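Local coordinates for glutathione reductase (Bartonella henselae, PDB 3O0H), which probably catalyses the NADPH-dependent reduction of glutathione disulfide to glutathione, using bound FAD and, as in its family, a redox-active disulfide, at residues Ala82-Lys87 against Pro397-Leu402; Thr143-Leu146 against Glu151-Ser154; Gly223-Arg228 against Leu234-Asn239; Glu312-Asn317 against Ile338-Cys343. All coordinates share one frame; numbering follows the deposited sequence. Where two conformers were deposited one is given.

Interaction 1: Ala82-Lys87 against Pro397-Leu402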
loop_
_atom_site.group_PDB
_atom_site.type_symbol
_atom_site.label_atom_id
_atom_site.label_comp_id
_atom_site.label_asym_id
_atom_site.label_seq_id
_atom_site.Cartn_x
_atom_site.Cartn_y
_atom_site.Cartn_z
ATOM N N ALA B 82 11.387 10.473 -12.737
ATOM C CA ALA B 82 12.550 11.317 -12.584
ATOM C C ALA B 82 12.913 11.420 -11.089
ATOM O O ALA B 82 14.071 11.180 -10.724
ATOM C CB ALA B 82 12.303 12.693 -13.189
ATOM N N GLN B 83 11.914 11.678 -10.244
ATOM C CA GLN B 83 12.126 11.766 -8.784
ATOM C C GLN B 83 12.516 10.414 -8.173
ATOM O O GLN B 83 13.294 10.377 -7.242
ATOM C CB GLN B 83 10.910 12.369 -8.056
ATOM N N GLU B 84 12.019 9.311 -8.724
ATOM C CA GLU B 84 12.423 7.984 -8.291
ATOM C C GLU B 84 13.905 7.706 -8.596
ATOM O O GLU B 84 14.653 7.256 -7.726
ATOM C CB GLU B 84 11.489 6.971 -8.939
ATOM C CG GLU B 84 11.633 5.539 -8.527
ATOM C CD GLU B 84 11.182 5.265 -7.106
ATOM O OE1 GLU B 84 10.498 6.125 -6.500
ATOM O OE2 GLU B 84 11.509 4.151 -6.602
ATOM N N PHE B 85 14.361 7.992 -9.816
ATOM C CA PHE B 85 15.782 7.823 -10.115
ATOM C C PHE B 85 16.691 8.583 -9.182
ATOM O O PHE B 85 17.753 8.072 -8.806
ATOM C CB PHE B 85 16.141 8.269 -11.529
ATOM C CG PHE B 85 15.370 7.557 -12.609
ATOM C CD1 PHE B 85 14.733 6.341 -12.372
ATOM C CD2 PHE B 85 15.306 8.102 -13.862
ATOM C CE1 PHE B 85 14.029 5.692 -13.393
ATOM C CE2 PHE B 85 14.598 7.480 -14.880
ATOM C CZ PHE B 85 13.968 6.263 -14.643
ATOM N N SER B 86 16.286 9.782 -8.787
ATOM C CA SER B 86 17.147 10.578 -7.928
ATOM C C SER B 86 17.255 9.937 -6.528
ATOM O O SER B 86 18.285 10.033 -5.895
ATOM C CB SER B 86 16.690 12.043 -7.892
ATOM O OG SER B 86 15.610 12.228 -7.023
ATOM N N LYS B 87 16.231 9.205 -6.093
ATOM C CA LYS B 87 16.341 8.437 -4.860
ATOM C C LYS B 87 17.298 7.238 -4.933
ATOM O O LYS B 87 17.736 6.743 -3.895
ATOM C CB LYS B 87 14.975 7.961 -4.376
ATOM C CG LYS B 87 14.072 9.149 -3.959
ATOM C CD LYS B 87 12.755 8.671 -3.434
ATOM C CE LYS B 87 11.689 9.734 -3.587
ATOM N NZ LYS B 87 10.388 9.092 -3.825
ATOM N N PRO B 397 10.013 8.122 5.810
ATOM C CA PRO B 397 10.140 6.693 5.556
ATOM C C PRO B 397 11.600 6.242 5.441
ATOM O O PRO B 397 12.482 7.014 5.013
ATOM C CB PRO B 397 9.444 6.509 4.213
ATOM C CG PRO B 397 8.580 7.655 4.053
ATOM C CD PRO B 397 9.139 8.778 4.829
ATOM N N MET B 398 11.845 5.000 5.827
ATOM C CA MET B 398 13.190 4.469 5.844
ATOM C C MET B 398 13.944 4.693 4.514
ATOM O O MET B 398 15.099 5.056 4.515
ATOM C CB MET B 398 13.141 2.982 6.149
ATOM C CG MET B 398 14.506 2.350 6.276
ATOM S SD MET B 398 14.407 0.544 6.382
ATOM C CE MET B 398 13.569 0.383 7.954
ATOM N N ARG B 399 13.250 4.486 3.397
ATOM C CA ARG B 399 13.834 4.648 2.080
ATOM C C ARG B 399 14.376 6.060 1.829
ATOM O O ARG B 399 15.359 6.235 1.113
ATOM C CB ARG B 399 12.804 4.295 1.017
ATOM C CG ARG B 399 13.397 4.268 -0.381
ATOM C CD ARG B 399 12.534 3.455 -1.336
ATOM N NE ARG B 399 11.381 4.199 -1.860
ATOM C CZ ARG B 399 11.174 4.468 -3.156
ATOM N NH1 ARG B 399 10.094 5.140 -3.535
ATOM N NH2 ARG B 399 12.030 4.072 -4.077
ATOM N N ASN B 400 13.740 7.066 2.420
ATOM C CA ASN B 400 14.168 8.444 2.211
ATOM C C ASN B 400 15.371 8.812 3.062
ATOM O O ASN B 400 16.157 9.640 2.645
ATOM C CB ASN B 400 13.019 9.422 2.398
ATOM C CG ASN B 400 11.883 9.159 1.433
ATOM O OD1 ASN B 400 12.050 8.461 0.433
ATOM N ND2 ASN B 400 10.742 9.726 1.712
ATOM N N VAL B 401 15.537 8.156 4.211
ATOM C CA VAL B 401 16.771 8.236 5.002
ATOM C C VAL B 401 18.015 8.184 4.148
ATOM O O VAL B 401 18.784 9.139 4.152
ATOM C CB VAL B 401 16.885 7.099 6.054
ATOM N N LEU B 402 18.218 7.085 3.416
ATOM C CA LEU B 402 19.396 6.920 2.554
ATOM C C LEU B 402 19.426 7.868 1.350
ATOM O O LEU B 402 20.494 8.373 0.950
ATOM C CB LEU B 402 19.528 5.466 2.060
ATOM C CG LEU B 402 20.604 4.627 2.771
ATOM C CD1 LEU B 402 20.354 4.589 4.266
ATOM C CD2 LEU B 402 20.697 3.214 2.198
#
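E84 and R399 meet through a two-point salt bridge in which the guanidinium comes end-on to the carboxylate, one nitrogen to each oxygen. The shorter bond runs from R399 NH2 to E84 OE2, 2.6 Å with an N-H...O angle of 163°; the longer joins R399 NH1 to E84 OE1 at 3.2 Å. Both oxygens lie close to the guanidinium plane and both are met on the syn side, yet the two planes are turned 36° apart. E84 reaches the arginine by folding at chi2 (70°). K87 crosses R399 at about a right angle, its CD over one face of the guanidinium and 3.9 Å from N400 OD1. Its NZ lies 4.0 Å from R399 NH1, and E84 OE1 joins the same NZ through a long salt bridge. Farther out, E407 pairs with K87 NZ and takes a hydrogen bond from N400 ND2 on its backbone O, while E430 pairs with R399 NH1. Y77 of the second subunit packs on R399, and Y81 of that subunit makes a weak hydrogen bond to R399 NH2 and packs on E84 and K87. Helix 69-88 of the FAD-binding part thus meets helix 398-403 of the dimerisation domain beside the subunit interface. E84, E407 and E430 give both cations acidic partners, which lets K87 NZ and R399 NH1 lie close and would probably favour their protonated, charged forms.

Interaction 2: Thr143-Leu146 against Glu151-Ser154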
loop_
_atom_site.group_PDB
_atom_site.type_symbol
_atom_site.label_atom_id
_atom_site.label_comp_id
_atom_site.label_asym_id
_atom_site.label_seq_id
_atom_site.Cartn_x
_atom_site.Cartn_y
_atom_site.Cartn_z
ATOM N N THR B 143 -39.286 6.878 -26.141
ATOM C CA THR B 143 -38.685 6.906 -27.463
ATOM C C THR B 143 -37.457 7.795 -27.493
ATOM O O THR B 143 -37.497 8.941 -27.033
ATOM C CB THR B 143 -39.691 7.425 -28.520
ATOM O OG1 THR B 143 -40.961 6.781 -28.329
ATOM C CG2 THR B 143 -39.175 7.170 -29.939
ATOM N N LEU B 144 -36.373 7.254 -28.055
ATOM C CA LEU B 144 -35.160 7.997 -28.246
ATOM C C LEU B 144 -34.925 8.211 -29.721
ATOM O O LEU B 144 -35.349 7.378 -30.543
ATOM C CB LEU B 144 -33.978 7.239 -27.693
ATOM C CG LEU B 144 -33.965 6.894 -26.210
ATOM C CD1 LEU B 144 -34.396 8.105 -25.356
ATOM C CD2 LEU B 144 -34.789 5.579 -25.893
ATOM N N GLU B 145 -34.233 9.303 -30.040
ATOM C CA GLU B 145 -33.772 9.557 -31.375
ATOM C C GLU B 145 -32.257 9.566 -31.425
ATOM O O GLU B 145 -31.598 10.128 -30.544
ATOM C CB GLU B 145 -34.349 10.868 -31.893
ATOM C CG GLU B 145 -33.994 11.141 -33.357
ATOM C CD GLU B 145 -34.701 12.373 -33.949
ATOM O OE1 GLU B 145 -34.023 13.183 -34.560
ATOM O OE2 GLU B 145 -35.931 12.504 -33.861
ATOM N N LEU B 146 -31.706 8.876 -32.425
ATOM C CA LEU B 146 -30.266 8.823 -32.625
ATOM C C LEU B 146 -29.903 10.020 -33.484
ATOM O O LEU B 146 -30.375 10.154 -34.618
ATOM C CB LEU B 146 -29.825 7.492 -33.284
ATOM C CG LEU B 146 -30.189 6.223 -32.513
ATOM C CD1 LEU B 146 -29.736 4.982 -33.283
ATOM C CD2 LEU B 146 -29.602 6.218 -31.133
ATOM N N GLU B 151 -32.872 8.014 -36.636
ATOM C CA GLU B 151 -33.633 6.788 -36.282
ATOM C C GLU B 151 -34.257 6.911 -34.887
ATOM O O GLU B 151 -33.599 7.346 -33.941
ATOM C CB GLU B 151 -32.730 5.535 -36.297
ATOM C CG GLU B 151 -33.502 4.195 -36.084
ATOM C CD GLU B 151 -32.617 2.928 -36.183
ATOM O OE1 GLU B 151 -31.364 3.038 -36.174
ATOM O OE2 GLU B 151 -33.194 1.812 -36.246
ATOM N N ARG B 152 -35.511 6.506 -34.771
ATOM C CA ARG B 152 -36.197 6.451 -33.490
ATOM C C ARG B 152 -36.238 5.012 -32.978
ATOM O O ARG B 152 -36.398 4.101 -33.765
ATOM C CB ARG B 152 -37.577 7.066 -33.654
ATOM C CG ARG B 152 -37.403 8.568 -33.794
ATOM C CD ARG B 152 -38.671 9.310 -33.902
ATOM N NE ARG B 152 -38.440 10.742 -33.984
ATOM C CZ ARG B 152 -39.407 11.632 -33.835
ATOM N NH1 ARG B 152 -40.640 11.223 -33.601
ATOM N NH2 ARG B 152 -39.157 12.934 -33.912
ATOM N N ILE B 153 -35.929 4.826 -31.705
ATOM C CA ILE B 153 -35.860 3.532 -31.046
ATOM C C ILE B 153 -36.744 3.639 -29.822
ATOM O O ILE B 153 -36.596 4.569 -29.050
ATOM C CB ILE B 153 -34.408 3.208 -30.538
ATOM C CG1 ILE B 153 -33.366 3.256 -31.678
ATOM C CG2 ILE B 153 -34.376 1.863 -29.790
ATOM C CD1 ILE B 153 -33.579 2.242 -32.695
ATOM N N SER B 154 -37.617 2.660 -29.597
ATOM C CA SER B 154 -38.426 2.663 -28.397
ATOM C C SER B 154 -37.929 1.671 -27.362
ATOM O O SER B 154 -37.304 0.660 -27.696
ATOM C CB SER B 154 -39.884 2.356 -28.711
ATOM O OG SER B 154 -40.004 1.000 -29.117
#
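With CG trans to the backbone N (chi1 -175°) and an extended chain beyond it, E145 carries its carboxylate to R152, whose CG instead lies beside its own N and whose chain runs straight out to NE. The two side chains cross at a slant, and a side-on grip results: R152 NE and NH2 both donate to the single oxygen E145 OE2, NE at 3.1 Å. That oxygen lies near the guanidinium plane, at its edge. NE meets it on the anti side and NH2 nearly along the C-O bond, where the N-H...O angle of 140° is less straight. On the same face T143 CG2 touches R152 CB at 4.0 Å, while T143 OG1 turns to D140.

Strands 143-146 and 152-155 form an antiparallel beta hairpin, part of a three-stranded sheet completed by strand 136-138. L144 and I153 form a hydrogen-bonded pair, with L144 N to I153 O and I153 N to L144 O both 2.9 Å; beyond them L146 N donates to E151 O at 2.9 Å. E145-R152 and T143-S154 are non-hydrogen-bonded pairs. L144 and I153 point to the other face, where both pack on F30 of strand 27-32; L146 CD1 lies 4.3 Å from I153 CG1. L146 and E151 lie side by side and point the same way, CD1 to OE1 being 3.8 Å.

Interaction 3: Gly223-Arg228 against Leu234-Asn239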
loop_
_atom_site.group_PDB
_atom_site.type_symbol
_atom_site.label_atom_id
_atom_site.label_comp_id
_atom_site.label_asym_id
_atom_site.label_seq_id
_atom_site.Cartn_x
_atom_site.Cartn_y
_atom_site.Cartn_z
ATOM N N GLY B 223 -9.459 30.658 -4.227
ATOM C CA GLY B 223 -9.520 30.835 -2.769
ATOM C C GLY B 223 -8.135 30.903 -2.138
ATOM O O GLY B 223 -7.171 31.321 -2.790
ATOM N N ASP B 224 -8.040 30.514 -0.860
ATOM C CA ASP B 224 -6.846 30.721 -0.072
ATOM C C ASP B 224 -5.903 29.524 -0.037
ATOM O O ASP B 224 -4.749 29.691 0.323
ATOM C CB ASP B 224 -7.213 31.114 1.368
ATOM C CG ASP B 224 -7.887 29.966 2.153
ATOM O OD1 ASP B 224 -8.633 29.158 1.543
ATOM O OD2 ASP B 224 -7.663 29.873 3.385
ATOM N N LEU B 225 -6.395 28.326 -0.366
ATOM C CA LEU B 225 -5.591 27.075 -0.286
ATOM C C LEU B 225 -6.223 25.981 -1.129
ATOM O O LEU B 225 -7.441 25.835 -1.130
ATOM C CB LEU B 225 -5.478 26.619 1.196
ATOM C CG LEU B 225 -4.582 25.450 1.620
ATOM C CD1 LEU B 225 -3.084 25.657 1.301
ATOM C CD2 LEU B 225 -4.801 25.205 3.159
ATOM N N ILE B 226 -5.399 25.254 -1.866
ATOM C CA ILE B 226 -5.846 24.164 -2.694
ATOM C C ILE B 226 -6.683 23.123 -1.929
ATOM O O ILE B 226 -6.683 23.113 -0.668
ATOM C CB ILE B 226 -4.687 23.466 -3.430
ATOM C CG1 ILE B 226 -3.636 22.908 -2.420
ATOM C CG2 ILE B 226 -4.130 24.436 -4.562
ATOM C CD1 ILE B 226 -2.615 21.915 -3.070
ATOM N N LEU B 227 -7.442 22.329 -2.708
ATOM C CA LEU B 227 -8.266 21.223 -2.187
ATOM C C LEU B 227 -9.215 21.595 -1.043
ATOM O O LEU B 227 -9.200 21.033 0.069
ATOM C CB LEU B 227 -7.352 20.048 -1.811
ATOM C CG LEU B 227 -6.524 19.461 -2.945
ATOM C CD1 LEU B 227 -5.633 18.343 -2.456
ATOM C CD2 LEU B 227 -7.440 18.952 -4.031
ATOM N N ARG B 228 -10.097 22.559 -1.330
ATOM C CA ARG B 228 -11.196 22.904 -0.452
ATOM C C ARG B 228 -11.944 21.600 -0.113
ATOM O O ARG B 228 -12.063 20.750 -0.966
ATOM C CB ARG B 228 -12.169 23.806 -1.225
ATOM C CG ARG B 228 -12.554 25.082 -0.559
ATOM C CD ARG B 228 -13.629 25.805 -1.379
ATOM N NE ARG B 228 -13.151 26.362 -2.661
ATOM C CZ ARG B 228 -12.854 27.656 -2.893
ATOM N NH1 ARG B 228 -12.914 28.573 -1.926
ATOM N NH2 ARG B 228 -12.487 28.046 -4.117
ATOM N N LEU B 234 -3.915 17.824 4.927
ATOM C CA LEU B 234 -3.669 17.389 3.540
ATOM C C LEU B 234 -3.485 18.566 2.579
ATOM O O LEU B 234 -2.650 18.539 1.660
ATOM C CB LEU B 234 -4.806 16.508 3.031
ATOM C CG LEU B 234 -5.113 15.287 3.900
ATOM C CD1 LEU B 234 -6.532 14.709 3.520
ATOM C CD2 LEU B 234 -3.966 14.234 3.850
ATOM N N ARG B 235 -4.289 19.592 2.773
ATOM C CA ARG B 235 -4.229 20.739 1.888
ATOM C C ARG B 235 -2.892 21.436 2.088
ATOM O O ARG B 235 -2.185 21.797 1.111
ATOM C CB ARG B 235 -5.365 21.695 2.220
ATOM C CG ARG B 235 -6.771 21.099 2.046
ATOM C CD ARG B 235 -7.825 22.078 2.516
ATOM N NE ARG B 235 -8.001 23.259 1.671
ATOM C CZ ARG B 235 -8.772 24.304 2.015
ATOM N NH1 ARG B 235 -9.462 24.313 3.143
ATOM N NH2 ARG B 235 -8.895 25.339 1.206
ATOM N N GLN B 236 -2.541 21.634 3.357
ATOM C CA GLN B 236 -1.376 22.450 3.661
ATOM C C GLN B 236 -0.115 21.712 3.282
ATOM O O GLN B 236 0.758 22.295 2.644
ATOM C CB GLN B 236 -1.349 22.867 5.123
ATOM C CG GLN B 236 -0.184 23.832 5.457
ATOM C CD GLN B 236 -0.461 25.204 4.896
ATOM O OE1 GLN B 236 -1.413 25.856 5.324
ATOM N NE2 GLN B 236 0.329 25.632 3.877
ATOM N N LEU B 237 -0.015 20.433 3.654
ATOM C CA LEU B 237 1.214 19.678 3.344
ATOM C C LEU B 237 1.439 19.571 1.847
ATOM O O LEU B 237 2.605 19.659 1.374
ATOM C CB LEU B 237 1.204 18.286 3.974
ATOM C CG LEU B 237 1.288 18.200 5.495
ATOM C CD1 LEU B 237 0.868 16.773 6.008
ATOM C CD2 LEU B 237 2.680 18.527 5.930
ATOM N N LEU B 238 0.360 19.351 1.082
ATOM C CA LEU B 238 0.510 19.271 -0.375
ATOM C C LEU B 238 0.961 20.625 -0.946
ATOM O O LEU B 238 1.934 20.702 -1.720
ATOM C CB LEU B 238 -0.770 18.795 -1.077
ATOM C CG LEU B 238 -0.687 18.746 -2.600
ATOM C CD1 LEU B 238 0.459 17.838 -3.076
ATOM C CD2 LEU B 238 -2.069 18.259 -3.220
ATOM N N ASN B 239 0.279 21.685 -0.527
ATOM C CA ASN B 239 0.622 23.032 -1.006
ATOM C C ASN B 239 2.104 23.268 -0.805
ATOM O O ASN B 239 2.793 23.709 -1.704
ATOM C CB ASN B 239 -0.142 24.101 -0.230
ATOM C CG ASN B 239 0.331 25.503 -0.578
ATOM O OD1 ASN B 239 -0.109 26.079 -1.575
ATOM N ND2 ASN B 239 1.244 26.035 0.225
#
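R235, on helix 232-245, reaches back to the loop 223-228 and hydrogen-bonds to two of its carbonyls. A bend at chi3 (70°) turns the guanidinium so that NE and NH2 address consecutive residues. NE donates to I226 O at 2.7 Å with an N-H...O angle of 172°, and the acceptor lies in the guanidinium plane. NH2 donates to L225 O at 2.8 Å; this oxygen is also in that plane, although the donor stands 46° above the carbonyl plane of L225. The flat group is sandwiched, with L225 CD2 over one face and the R228 backbone over the opposite one, each offset toward the rim. D224 OD1 adds a long salt bridge to R235 NH2, its carboxylate turned steeply to the guanidinium.

Helix 232-245 belongs to the second Rossmann-type region, probably the NADPH-binding domain, and loop 223-228 connects it to strand 216-220 of the parallel sheet. L227 touches the glycine-rich turn that fits a GxGxxG pattern, probably of that domain, and bonds to G199 through its backbone.

Next along the helix, Q236 brings OE1 to 4.1 Å from L225 CD2, while its NE2 is bonded to D240. L238 supplies the apolar end of the contact: its CD2 sits 3.7 Å from I226 CD1 and 3.6 Å from L227 CD1, both side chains crossing it at about a right angle, with V204 of helix 201-212 packed against all three. Last comes N239, whose CB rests 3.7 Å from L225 CD1; its OD1 bonds to the hydroxyl of Y251.

Interaction 4: Glu312-Asn317 against Ile338-Cys343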
loop_
_atom_site.group_PDB
_atom_site.type_symbol
_atom_site.label_atom_id
_atom_site.label_comp_id
_atom_site.label_asym_id
_atom_site.label_seq_id
_atom_site.Cartn_x
_atom_site.Cartn_y
_atom_site.Cartn_z
ATOM N N GLU B 312 -34.206 6.523 -3.796
ATOM C CA GLU B 312 -33.369 5.500 -3.225
ATOM C C GLU B 312 -33.244 4.224 -4.055
ATOM O O GLU B 312 -32.396 3.382 -3.738
ATOM C CB GLU B 312 -33.835 5.198 -1.778
ATOM C CG GLU B 312 -35.274 4.766 -1.592
ATOM C CD GLU B 312 -36.326 5.877 -1.873
ATOM O OE1 GLU B 312 -36.041 7.104 -1.724
ATOM O OE2 GLU B 312 -37.437 5.506 -2.280
ATOM N N LYS B 313 -34.056 4.069 -5.106
ATOM C CA LYS B 313 -33.920 2.924 -6.000
ATOM C C LYS B 313 -33.295 3.342 -7.367
ATOM O O LYS B 313 -33.223 2.545 -8.319
ATOM C CB LYS B 313 -35.268 2.256 -6.174
ATOM C CG LYS B 313 -35.832 1.667 -4.853
ATOM C CD LYS B 313 -37.258 2.161 -4.586
ATOM C CE LYS B 313 -37.834 1.644 -3.261
ATOM N NZ LYS B 313 -37.206 2.214 -2.008
ATOM N N MET B 314 -32.778 4.566 -7.421
ATOM C CA MET B 314 -32.187 5.147 -8.641
ATOM C C MET B 314 -33.271 5.505 -9.703
ATOM O O MET B 314 -32.942 5.760 -10.876
ATOM C CB MET B 314 -31.103 4.246 -9.269
ATOM C CG MET B 314 -30.052 3.689 -8.312
ATOM S SD MET B 314 -29.340 5.007 -7.369
ATOM C CE MET B 314 -28.374 5.834 -8.563
ATOM N N THR B 315 -34.524 5.592 -9.265
ATOM C CA THR B 315 -35.659 5.917 -10.148
ATOM C C THR B 315 -35.830 7.437 -10.221
ATOM O O THR B 315 -35.816 8.159 -9.192
ATOM C CB THR B 315 -37.015 5.359 -9.632
ATOM O OG1 THR B 315 -36.816 4.158 -8.869
ATOM C CG2 THR B 315 -38.004 5.054 -10.821
ATOM N N THR B 316 -36.056 7.908 -11.428
ATOM C CA THR B 316 -36.573 9.271 -11.625
ATOM C C THR B 316 -38.043 9.385 -11.174
ATOM O O THR B 316 -38.681 8.416 -10.686
ATOM C CB THR B 316 -36.416 9.762 -13.113
ATOM O OG1 THR B 316 -37.426 9.164 -13.933
ATOM C CG2 THR B 316 -34.982 9.421 -13.683
ATOM N N ASN B 317 -38.603 10.587 -11.345
ATOM C CA ASN B 317 -40.039 10.799 -11.156
ATOM C C ASN B 317 -40.920 10.153 -12.235
ATOM O O ASN B 317 -42.128 10.194 -12.112
ATOM C CB ASN B 317 -40.355 12.293 -11.017
ATOM C CG ASN B 317 -40.079 13.074 -12.303
ATOM O OD1 ASN B 317 -39.072 12.892 -12.940
ATOM N ND2 ASN B 317 -41.003 13.937 -12.675
ATOM N N ILE B 338 -20.449 2.788 -10.705
ATOM C CA ILE B 338 -20.581 1.308 -10.800
ATOM C C ILE B 338 -21.571 0.798 -9.724
ATOM O O ILE B 338 -22.454 -0.044 -10.008
ATOM C CB ILE B 338 -19.159 0.603 -10.721
ATOM C CG1 ILE B 338 -18.326 0.984 -11.983
ATOM C CG2 ILE B 338 -19.319 -0.937 -10.548
ATOM C CD1 ILE B 338 -16.795 0.661 -11.944
ATOM N N HIS B 339 -21.375 1.252 -8.482
ATOM C CA HIS B 339 -22.261 0.952 -7.349
ATOM C C HIS B 339 -23.720 1.277 -7.686
ATOM O O HIS B 339 -24.639 0.432 -7.492
ATOM C CB HIS B 339 -21.809 1.798 -6.145
ATOM C CG HIS B 339 -22.631 1.611 -4.895
ATOM N ND1 HIS B 339 -22.579 0.460 -4.135
ATOM C CD2 HIS B 339 -23.502 2.438 -4.262
ATOM C CE1 HIS B 339 -23.405 0.577 -3.104
ATOM N NE2 HIS B 339 -23.981 1.763 -3.159
ATOM N N ASP B 340 -23.932 2.498 -8.190
ATOM C CA ASP B 340 -25.279 2.932 -8.657
ATOM C C ASP B 340 -25.856 1.909 -9.665
ATOM O O ASP B 340 -27.017 1.522 -9.572
ATOM C CB ASP B 340 -25.213 4.274 -9.360
ATOM C CG ASP B 340 -25.039 5.488 -8.418
ATOM O OD1 ASP B 340 -25.091 5.356 -7.195
ATOM O OD2 ASP B 340 -24.866 6.605 -8.962
ATOM N N ALA B 341 -25.035 1.494 -10.639
ATOM C CA ALA B 341 -25.471 0.559 -11.686
ATOM C C ALA B 341 -25.897 -0.757 -11.104
ATOM O O ALA B 341 -26.924 -1.318 -11.510
ATOM C CB ALA B 341 -24.369 0.357 -12.789
ATOM N N MET B 342 -25.134 -1.248 -10.121
ATOM C CA MET B 342 -25.481 -2.501 -9.475
ATOM C C MET B 342 -26.803 -2.362 -8.742
ATOM O O MET B 342 -27.619 -3.288 -8.754
ATOM C CB MET B 342 -24.402 -2.963 -8.484
ATOM C CG MET B 342 -22.961 -3.092 -9.075
ATOM S SD MET B 342 -22.843 -4.403 -10.284
ATOM C CE MET B 342 -22.614 -5.831 -9.170
ATOM N N CYS B 343 -26.990 -1.230 -8.072
ATOM C CA CYS B 343 -28.246 -0.969 -7.366
ATOM C C CYS B 343 -29.407 -0.910 -8.348
ATOM O O CYS B 343 -30.488 -1.453 -8.088
ATOM C CB CYS B 343 -28.142 0.334 -6.562
ATOM S SG CYS B 343 -27.004 0.194 -5.178
#
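M314 lays its terminal methyl on the carboxylate of D340, the two side chains crossing at about a right angle. CE is 3.4 Å from D340 CG and 3.6 Å from each of D340 OD1 and OD2, so the methyl sits evenly between the two oxygens, and CB of D340 is equally near at 3.6 Å. The methyl lies over the face of the carboxylate, near CG. The methionine gets there by folding twice, at chi2 (-52°) and chi3 (-71°), turning the chain about CB-CG and again about CG-SD, which brings CE back over the aspartate. Lower on the same side chain, M314 CG rests 4.2 Å from C343 CB, one helical turn on from D340, and 3.9 Å from D340 O. Contact between the segments is thus made by one methionine reaching across to two positions of the helix, and it is apolar on the loop side throughout.

The polar needs of D340 are met from elsewhere: OD1 bonds to the hydroxyl of Y358, and OD2 to H330 NE2 and the amide of G325. These bonds hold the carboxylate in place under the methyl; the buried D340 side chain is about 7 Å from the bound FAD.

In the fold, loop 312-317 leads into strand 321-323, the edge strand of the parallel FAD-domain sheet, and M314 is backbone-bonded to A323 there. Helix 334-349 has its D340 and C343 side turned to that loop, while A341 and M342 pack on R40 of helix 36-47.

Interaction 4 is the most fully buried, all three of its touching residues being shielded, and it depends on methionine packing; interactions 1, 2 and 3 are partly buried and mix charge with packing. Interaction 1 joins helices from the FAD-binding and dimerisation parts by salt bridges, beside the second subunit. The other three lie in the nucleotide-binding portion of the chain. Interaction 2 is a local hairpin governed by backbone bonds, whereas interaction 3 ties a loop to a helix through an arginine bound to carbonyls. Arginine serves carboxylates in interactions 1 and 2, end-on and side-on respectively. Interactions 2 and 4 share one side of the chain's centre, about 23 Å apart between centres.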